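Local coordinates for protein oligoribonuclease (PDB 6A4D) that probably degrades short RNA fragments to mononucleotides as an exonuclease of the RNase H-like superfamily, and binds a nitrophenyl thymidine phosphate, at residues I48-S52 and H87-S92. The protein carries 1 engineered substitution. Residues are numbered along the deposited sequence; the frame is centred on the assembly and turned at random.
Sequences IFAIS and HATKES
Phe49, near the end of edge strand 42-50, lays its ring over Ala88 of helix 85-99. The evidence for a CH-pi contact is Ala88 CA, 4.2 Å from the Phe49 ring centroid and 15° off the ring normal. The tight part lies here: Ala88 CB touches Phe49 CD2 at 3.9 Å and Ile51 CD1 at 3.8 Å, so one methyl serves both Phe49 and Ile51, the latter just beyond the strand. With CG anti to its carbonyl carbon (chi1 -59°), Phe49 carries its ring to the helix, where CZ meets Glu91 CB at 3.5 Å. Ser92 OG donates to Ala88 O (2.9 Å) from above the carbonyl plane; that oxygen also accepts a hydrogen bond from Ser92 N, so two donors grip it. On the looser, solvent side, exposed His87 brings CD2 only to 4.2 Å from Phe49 CE1, and the bent Glu91 chain turns its carboxylate off the ring. Replacing Phe49 by an alanine is likely to open a gap beside Ala88 and leave Glu91 CB without its aromatic neighbour. With Ile31 and Val83 also against Phe49, the chemistry implies apolar packing of helix on the outer strand of the RNase H-like mixed sheet, about 11 Å from bound ligand at Ile51's side chain, without polar bonds between the segments.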
loop_
_atom_site.group_PDB
_atom_site.type_symbol
_atom_site.label_atom_id
_atom_site.label_comp_id
_atom_site.label_asym_id
_atom_site.label_seq_id
_atom_site.Cartn_x
_atom_site.Cartn_y
_atom_site.Cartn_z
ATOM N N ILE A 48 -6.317 -21.280 -8.564
ATOM C CA ILE A 48 -6.672 -20.085 -9.325
ATOM C C ILE A 48 -8.207 -20.032 -9.530
ATOM O O ILE A 48 -8.788 -21.036 -9.909
ATOM C CB ILE A 48 -6.018 -20.109 -10.716
ATOM C CG1 ILE A 48 -4.505 -20.366 -10.616
ATOM C CG2 ILE A 48 -6.264 -18.799 -11.446
ATOM C CD1 ILE A 48 -3.867 -20.747 -11.944
ATOM N N PHE A 49 -8.869 -18.897 -9.267
ATOM C CA PHE A 49 -10.323 -18.779 -9.554
ATOM C C PHE A 49 -10.666 -17.642 -10.472
ATOM O O PHE A 49 -10.372 -16.480 -10.151
ATOM C CB PHE A 49 -11.139 -18.557 -8.302
ATOM C CG PHE A 49 -10.999 -19.631 -7.303
ATOM C CD1 PHE A 49 -11.719 -20.795 -7.431
ATOM C CD2 PHE A 49 -10.112 -19.491 -6.241
ATOM C CE1 PHE A 49 -11.590 -21.796 -6.492
ATOM C CE2 PHE A 49 -9.985 -20.479 -5.303
ATOM C CZ PHE A 49 -10.722 -21.637 -5.426
ATOM N N ALA A 50 -11.315 -17.949 -11.593
ATOM C CA ALA A 50 -12.097 -16.908 -12.274
ATOM C C ALA A 50 -13.463 -16.907 -11.584
ATOM O O ALA A 50 -14.105 -17.979 -11.413
ATOM C CB ALA A 50 -12.215 -17.139 -13.768
ATOM N N ILE A 51 -13.857 -15.713 -11.145
ATOM C CA ILE A 51 -15.094 -15.519 -10.390
ATOM C C ILE A 51 -16.243 -15.336 -11.368
ATOM O O ILE A 51 -16.190 -14.485 -12.272
ATOM C CB ILE A 51 -15.121 -14.253 -9.513
ATOM C CG1 ILE A 51 -13.862 -14.109 -8.628
ATOM C CG2 ILE A 51 -16.407 -14.251 -8.662
ATOM C CD1 ILE A 51 -13.569 -15.330 -7.782
ATOM N N SER A 52 -17.302 -16.102 -11.134
ATOM C CA SER A 52 -18.513 -16.007 -11.933
ATOM C C SER A 52 -19.094 -14.611 -11.847
ATOM O O SER A 52 -19.207 -14.018 -10.769
ATOM C CB SER A 52 -19.564 -17.026 -11.453
ATOM O OG SER A 52 -20.780 -16.824 -12.137
ATOM N N HIS A 87 -17.138 -18.685 -2.313
ATOM C CA HIS A 87 -16.438 -19.935 -2.434
ATOM C C HIS A 87 -14.933 -19.690 -2.493
ATOM O O HIS A 87 -14.177 -20.314 -1.766
ATOM C CB HIS A 87 -16.905 -20.744 -3.664
ATOM C CG HIS A 87 -16.206 -22.061 -3.806
ATOM N ND1 HIS A 87 -16.374 -23.094 -2.905
ATOM C CD2 HIS A 87 -15.306 -22.504 -4.716
ATOM C CE1 HIS A 87 -15.614 -24.117 -3.256
ATOM N NE2 HIS A 87 -14.972 -23.793 -4.359
ATOM N N ALA A 88 -14.525 -18.792 -3.384
ATOM C CA ALA A 88 -13.106 -18.434 -3.585
ATOM C C ALA A 88 -12.482 -17.982 -2.284
ATOM O O ALA A 88 -11.397 -18.413 -1.905
ATOM C CB ALA A 88 -12.976 -17.343 -4.636
ATOM N N THR A 89 -13.207 -17.155 -1.571
ATOM C CA THR A 89 -12.773 -16.636 -0.265
ATOM C C THR A 89 -12.529 -17.733 0.739
ATOM O O THR A 89 -11.531 -17.715 1.452
ATOM C CB THR A 89 -13.825 -15.682 0.244
ATOM O OG1 THR A 89 -13.930 -14.625 -0.717
ATOM C CG2 THR A 89 -13.485 -15.122 1.607
ATOM N N LYS A 90 -13.429 -18.712 0.760
ATOM C CA LYS A 90 -13.338 -19.840 1.660
ATOM C C LYS A 90 -12.143 -20.733 1.318
ATOM O O LYS A 90 -11.306 -21.038 2.198
ATOM C CB LYS A 90 -14.651 -20.601 1.645
ATOM C CG LYS A 90 -14.808 -21.683 2.714
ATOM C CD LYS A 90 -15.862 -22.685 2.272
ATOM C CE LYS A 90 -15.920 -23.939 3.103
ATOM N NZ LYS A 90 -16.934 -24.846 2.480
ATOM N N GLU A 91 -12.054 -21.134 0.055
ATOM C CA GLU A 91 -10.879 -21.870 -0.437
ATOM C C GLU A 91 -9.568 -21.148 -0.166
ATOM O O GLU A 91 -8.649 -21.734 0.419
ATOM C CB GLU A 91 -10.986 -22.151 -1.930
ATOM C CG GLU A 91 -12.173 -23.032 -2.364
ATOM C CD GLU A 91 -12.318 -24.317 -1.549
ATOM O OE1 GLU A 91 -11.609 -25.321 -1.823
ATOM O OE2 GLU A 91 -13.151 -24.316 -0.617
ATOM N N SER A 92 -9.499 -19.864 -0.560
ATOM C CA SER A 92 -8.266 -19.034 -0.381
ATOM C C SER A 92 -7.821 -18.919 1.071
ATOM O O SER A 92 -6.625 -19.078 1.365
ATOM C CB SER A 92 -8.466 -17.677 -0.996
ATOM O OG SER A 92 -8.604 -17.837 -2.400
#